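Local coordinates for protein N-alpha-acetyltransferase 30 (Saccharomyces cerevisiae, PDB 6YGA) that catalyses, as the catalytic subunit of the NatC complex, acetyl transfer from acetyl-CoA to the N-terminal methionine of proteins such as the L-A virus GAG protein, at residues A[38-50]-A[60-72]. Residues are numbered along the deposited sequence; the frame is centred on the assembly and turned at random.
Sequences YFLNQWPELTYIA and IPIGCIVCKMDPH. With EDO (1,2-ethanediol), chain J.
Lys-68 runs its whole side chain past three aromatic residues of 38-50. Its CB sits over one face of the Trp-43 indole, 3.6 Å from the centroid of the six-membered ring and 12° off the normal, which meets the criteria for a CH-pi contact; CB of Gln-42 lies against the opposite face. CG then passes Phe-39 CE1, CD comes within 3.3 Å of Tyr-38 OH, and CE follows the same hydroxyl. A bend at the last torsion (chi4 67°) turns NZ toward Asp-70. There Lys-68 NZ forms a salt bridge with Asp-70 OD2 at 2.9 Å, meeting it on the anti side and out of the carboxylate plane. That carboxylate stands 75° to the indole plane, with OD1 at the ring's edge near CZ2.

Farther along, Phe-39 CB rests 3.5 Å from Val-66 CG1, which Leu-40 CD1 also touches, while Cys-67 O lies in plane at the edge of the Phe-39 ring. Helix 33-40 is thus packed on the hairpin 47-52/61-72 of the GNAT fold; the face bearing Val-66 and Cys-64 also meets helix 13-26, where Cys-64 touches Ile-19. Tyr-48 and Ile-65, on the other face, pack on helix 95-109.

Antiparallel pairing is established by reciprocal bonds between Tyr-48 and Ile-65, Tyr-48 N to Ile-65 O being 3.0 Å. At the far end Ala-50 faces both Ile-62 and Gly-63, a classic beta bulge: Ala-50 O accepts from Ile-62 N at 2.8 Å and only weakly from Gly-63 N. Toward the helix the ladder gives way to a weak bond from Cys-67 N to Leu-46 O, and a water lies within hydrogen-bonding distance of Trp-43 O, Cys-67 O and Thr-47 OG1.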
loop_
_atom_site.group_PDB
_atom_site.type_symbol
_atom_site.label_atom_id
_atom_site.label_comp_id
_atom_site.label_asym_id
_atom_site.label_seq_id
_atom_site.Cartn_x
_atom_site.Cartn_y
_atom_site.Cartn_z
ATOM N N TYR A 38 -6.982 6.753 26.381
ATOM C CA TYR A 38 -8.064 6.755 25.402
ATOM C C TYR A 38 -8.850 5.451 25.452
ATOM O O TYR A 38 -10.081 5.452 25.335
ATOM C CB TYR A 38 -7.494 6.991 24.003
ATOM C CG TYR A 38 -8.379 6.521 22.867
ATOM C CD1 TYR A 38 -9.483 7.261 22.467
ATOM C CD2 TYR A 38 -8.095 5.345 22.184
ATOM C CE1 TYR A 38 -10.287 6.838 21.425
ATOM C CE2 TYR A 38 -8.892 4.913 21.142
ATOM C CZ TYR A 38 -9.986 5.663 20.767
ATOM O OH TYR A 38 -10.778 5.233 19.729
ATOM N N PHE A 39 -8.155 4.326 25.631
ATOM C CA PHE A 39 -8.824 3.034 25.718
ATOM C C PHE A 39 -9.452 2.816 27.091
ATOM O O PHE A 39 -10.653 2.547 27.196
ATOM C CB PHE A 39 -7.833 1.906 25.413
ATOM C CG PHE A 39 -7.645 1.628 23.945
ATOM C CD1 PHE A 39 -8.543 0.825 23.261
ATOM C CD2 PHE A 39 -6.557 2.146 23.255
ATOM C CE1 PHE A 39 -8.373 0.557 21.915
ATOM C CE2 PHE A 39 -6.381 1.880 21.906
ATOM C CZ PHE A 39 -7.292 1.085 21.236
ATOM N N LEU A 40 -8.656 2.934 28.155
ATOM C CA LEU A 40 -9.068 2.413 29.455
ATOM C C LEU A 40 -10.077 3.308 30.162
ATOM O O LEU A 40 -10.930 2.805 30.901
ATOM C CB LEU A 40 -7.841 2.199 30.345
ATOM C CG LEU A 40 -7.119 0.850 30.238
ATOM C CD1 LEU A 40 -6.588 0.574 28.834
ATOM C CD2 LEU A 40 -5.995 0.776 31.262
ATOM N N ASN A 41 -9.999 4.622 29.966
ATOM C CA ASN A 41 -10.949 5.510 30.623
ATOM C C ASN A 41 -12.310 5.503 29.941
ATOM O O ASN A 41 -13.339 5.622 30.618
ATOM C CB ASN A 41 -10.382 6.928 30.681
ATOM C CG ASN A 41 -9.349 7.089 31.774
ATOM O OD1 ASN A 41 -8.343 6.376 31.802
ATOM N ND2 ASN A 41 -9.591 8.022 32.684
ATOM N N GLN A 42 -12.346 5.340 28.621
ATOM C CA GLN A 42 -13.607 5.370 27.892
ATOM C C GLN A 42 -14.238 3.991 27.734
ATOM O O GLN A 42 -15.470 3.884 27.695
ATOM C CB GLN A 42 -13.394 6.020 26.525
ATOM C CG GLN A 42 -12.863 7.448 26.632
ATOM C CD GLN A 42 -12.742 8.141 25.292
ATOM O OE1 GLN A 42 -12.110 7.629 24.366
ATOM N NE2 GLN A 42 -13.343 9.319 25.184
ATOM N N TRP A 43 -13.434 2.930 27.653
ATOM C CA TRP A 43 -13.929 1.554 27.637
ATOM C C TRP A 43 -13.221 0.754 28.726
ATOM O O TRP A 43 -12.449 -0.168 28.429
ATOM C CB TRP A 43 -13.718 0.895 26.276
ATOM C CG TRP A 43 -14.415 1.582 25.148
ATOM C CD1 TRP A 43 -15.690 1.361 24.713
ATOM C CD2 TRP A 43 -13.869 2.595 24.297
ATOM N NE1 TRP A 43 -15.974 2.181 23.648
ATOM C CE2 TRP A 43 -14.872 2.947 23.373
ATOM C CE3 TRP A 43 -12.631 3.241 24.230
ATOM C CZ2 TRP A 43 -14.676 3.915 22.394
ATOM C CZ3 TRP A 43 -12.438 4.202 23.257
ATOM C CH2 TRP A 43 -13.456 4.530 22.352
ATOM N N PRO A 44 -13.460 1.077 30.002
ATOM C CA PRO A 44 -12.849 0.268 31.068
ATOM C C PRO A 44 -13.358 -1.158 31.085
ATOM O O PRO A 44 -12.630 -2.067 31.501
ATOM C CB PRO A 44 -13.234 1.025 32.346
ATOM C CG PRO A 44 -14.492 1.723 31.988
ATOM C CD PRO A 44 -14.350 2.117 30.548
ATOM N N GLU A 45 -14.583 -1.389 30.622
ATOM C CA GLU A 45 -15.169 -2.720 30.658
ATOM C C GLU A 45 -14.631 -3.637 29.568
ATOM O O GLU A 45 -14.992 -4.818 29.545
ATOM C CB GLU A 45 -16.693 -2.623 30.539
ATOM C CG GLU A 45 -17.193 -2.182 29.167
ATOM C CD GLU A 45 -17.089 -0.683 28.940
ATOM O OE1 GLU A 45 -16.650 0.038 29.858
ATOM O OE2 GLU A 45 -17.456 -0.224 27.838
ATOM N N LEU A 46 -13.780 -3.128 28.676
ATOM C CA LEU A 46 -13.286 -3.886 27.536
ATOM C C LEU A 46 -11.790 -4.176 27.632
ATOM O O LEU A 46 -11.154 -4.487 26.621
ATOM C CB LEU A 46 -13.611 -3.145 26.238
ATOM C CG LEU A 46 -15.098 -2.888 25.978
ATOM C CD1 LEU A 46 -15.305 -2.231 24.617
ATOM C CD2 LEU A 46 -15.896 -4.180 26.086
ATOM N N THR A 47 -11.218 -4.078 28.828
ATOM C CA THR A 47 -9.823 -4.422 29.070
ATOM C C THR A 47 -9.763 -5.494 30.148
ATOM O O THR A 47 -10.367 -5.341 31.215
ATOM C CB THR A 47 -9.008 -3.195 29.488
ATOM O OG1 THR A 47 -8.958 -2.264 28.402
ATOM C CG2 THR A 47 -7.590 -3.596 29.856
ATOM N N TYR A 48 -9.042 -6.576 29.865
ATOM C CA TYR A 48 -8.930 -7.705 30.775
ATOM C C TYR A 48 -7.465 -8.005 31.047
ATOM O O TYR A 48 -6.597 -7.742 30.211
ATOM C CB TYR A 48 -9.618 -8.956 30.208
ATOM C CG TYR A 48 -11.121 -8.909 30.309
ATOM C CD1 TYR A 48 -11.879 -8.244 29.354
ATOM C CD2 TYR A 48 -11.783 -9.522 31.364
ATOM C CE1 TYR A 48 -13.259 -8.192 29.447
ATOM C CE2 TYR A 48 -13.161 -9.477 31.466
ATOM C CZ TYR A 48 -13.896 -8.811 30.506
ATOM O OH TYR A 48 -15.268 -8.768 30.610
ATOM N N ILE A 49 -7.201 -8.562 32.228
ATOM C CA ILE A 49 -5.859 -8.965 32.620
ATOM C C ILE A 49 -5.881 -10.439 33.005
ATOM O O ILE A 49 -6.919 -11.007 33.350
ATOM C CB ILE A 49 -5.302 -8.114 33.781
ATOM C CG1 ILE A 49 -6.310 -8.058 34.934
ATOM C CG2 ILE A 49 -4.937 -6.722 33.295
ATOM C CD1 ILE A 49 -5.808 -7.321 36.156
ATOM N N ALA A 50 -4.707 -11.057 32.933
ATOM C CA ALA A 50 -4.489 -12.413 33.413
ATOM C C ALA A 50 -3.446 -12.355 34.517
ATOM O O ALA A 50 -2.407 -11.708 34.354
ATOM C CB ALA A 50 -4.024 -13.339 32.285
ATOM N N ILE A 60 -0.071 -9.444 40.044
ATOM C CA ILE A 60 0.579 -8.711 38.953
ATOM C C ILE A 60 0.043 -9.243 37.629
ATOM O O ILE A 60 -0.162 -10.467 37.493
ATOM C CB ILE A 60 2.106 -8.843 39.041
ATOM C CG1 ILE A 60 2.783 -7.902 38.036
ATOM C CG2 ILE A 60 2.527 -10.281 38.797
ATOM C CD1 ILE A 60 4.258 -8.127 37.908
ATOM N N PRO A 61 -0.264 -8.389 36.657
ATOM C CA PRO A 61 -0.728 -8.899 35.361
ATOM C C PRO A 61 0.416 -9.515 34.568
ATOM O O PRO A 61 1.461 -8.892 34.371
ATOM C CB PRO A 61 -1.290 -7.652 34.669
ATOM C CG PRO A 61 -1.555 -6.677 35.770
ATOM C CD PRO A 61 -0.484 -6.939 36.783
ATOM N N ILE A 62 0.203 -10.752 34.108
ATOM C CA ILE A 62 1.131 -11.417 33.196
ATOM C C ILE A 62 0.616 -11.431 31.764
ATOM O O ILE A 62 1.346 -11.859 30.855
ATOM C CB ILE A 62 1.446 -12.857 33.663
ATOM C CG1 ILE A 62 0.162 -13.621 34.012
ATOM C CG2 ILE A 62 2.370 -12.826 34.863
ATOM C CD1 ILE A 62 -0.449 -14.399 32.860
ATOM N N GLY A 63 -0.612 -10.986 31.538
ATOM C CA GLY A 63 -1.154 -10.849 30.202
ATOM C C GLY A 63 -2.346 -9.925 30.242
ATOM O O GLY A 63 -3.006 -9.779 31.276
ATOM N N CYS A 64 -2.618 -9.290 29.106
ATOM C CA CYS A 64 -3.736 -8.360 29.051
ATOM C C CYS A 64 -4.199 -8.189 27.614
ATOM O O CYS A 64 -3.460 -8.450 26.661
ATOM C CB CYS A 64 -3.363 -7.001 29.647
ATOM S SG CYS A 64 -2.157 -6.088 28.669
ATOM N N ILE A 65 -5.437 -7.724 27.479
ATOM C CA ILE A 65 -6.014 -7.379 26.187
ATOM C C ILE A 65 -6.775 -6.071 26.357
ATOM O O ILE A 65 -7.447 -5.859 27.372
ATOM C CB ILE A 65 -6.911 -8.517 25.649
ATOM C CG1 ILE A 65 -7.405 -8.207 24.236
ATOM C CG2 ILE A 65 -8.079 -8.805 26.593
ATOM C CD1 ILE A 65 -8.128 -9.374 23.593
ATOM N N VAL A 66 -6.635 -5.176 25.383
ATOM C CA VAL A 66 -7.221 -3.842 25.439
ATOM C C VAL A 66 -8.106 -3.670 24.213
ATOM O O VAL A 66 -7.641 -3.850 23.079
ATOM C CB VAL A 66 -6.141 -2.752 25.497
ATOM C CG1 VAL A 66 -6.780 -1.394 25.670
ATOM C CG2 VAL A 66 -5.165 -3.027 26.628
ATOM N N CYS A 67 -9.371 -3.322 24.434
ATOM C CA CYS A 67 -10.356 -3.273 23.364
ATOM C C CYS A 67 -11.181 -1.995 23.448
ATOM O O CYS A 67 -11.266 -1.348 24.494
ATOM C CB CYS A 67 -11.289 -4.491 23.411
ATOM S SG CYS A 67 -10.411 -6.067 23.375
ATOM N N LYS A 68 -11.789 -1.644 22.316
ATOM C CA LYS A 68 -12.747 -0.552 22.226
ATOM C C LYS A 68 -13.894 -0.997 21.328
ATOM O O LYS A 68 -13.812 -2.014 20.636
ATOM C CB LYS A 68 -12.108 0.727 21.669
ATOM C CG LYS A 68 -12.028 0.747 20.152
ATOM C CD LYS A 68 -11.351 1.998 19.623
ATOM C CE LYS A 68 -11.588 2.159 18.126
ATOM N NZ LYS A 68 -13.023 2.429 17.819
HETATM N N MSE A 69 -14.975 -0.225 21.348
HETATM C CA MSE A 69 -16.063 -0.431 20.398
HETATM C C MSE A 69 -16.713 0.894 20.025
HETATM O O MSE A 69 -16.862 1.789 20.856
HETATM C CB MSE A 69 -17.107 -1.401 20.957
HETATM C CG MSE A 69 -17.848 -0.909 22.181
HETATM SE SE MSE A 69 -18.900 -2.333 22.995
HETATM C CE MSE A 69 -20.486 -2.258 21.868
ATOM N N ASP A 70 -17.087 1.016 18.757
ATOM C CA ASP A 70 -17.699 2.225 18.233
ATOM C C ASP A 70 -18.652 1.820 17.122
ATOM O O ASP A 70 -18.466 0.762 16.509
ATOM C CB ASP A 70 -16.646 3.207 17.695
ATOM C CG ASP A 70 -16.116 4.143 18.765
ATOM O OD1 ASP A 70 -16.911 4.568 19.629
ATOM O OD2 ASP A 70 -14.907 4.461 18.739
ATOM N N PRO A 71 -19.678 2.621 16.849
ATOM C CA PRO A 71 -20.498 2.362 15.660
ATOM C C PRO A 71 -19.665 2.509 14.395
ATOM O O PRO A 71 -18.872 3.442 14.258
ATOM C CB PRO A 71 -21.596 3.430 15.746
ATOM C CG PRO A 71 -21.014 4.504 16.604
ATOM C CD PRO A 71 -20.159 3.788 17.607
ATOM N N HIS A 72 -19.827 1.559 13.481
ATOM C CA HIS A 72 -19.201 1.625 12.168
ATOM C C HIS A 72 -20.294 1.833 11.132
ATOM O O HIS A 72 -21.358 1.210 11.211
ATOM C CB HIS A 72 -18.401 0.359 11.851
ATOM C CG HIS A 72 -17.488 0.500 10.669
ATOM N ND1 HIS A 72 -17.678 -0.190 9.490
ATOM C CD2 HIS A 72 -16.379 1.256 10.487
ATOM C CE1 HIS A 72 -16.724 0.134 8.634
ATOM N NE2 HIS A 72 -15.924 1.010 9.213
HETATM C C1 EDO J . -20.750 1.489 21.698
HETATM O O1 EDO J . -19.958 2.627 21.339
HETATM C C2 EDO J . -22.092 1.936 22.266
HETATM O O2 EDO J . -22.836 2.654 21.273
HETATM O O HOH W 1 -10.326 -0.917 26.841
#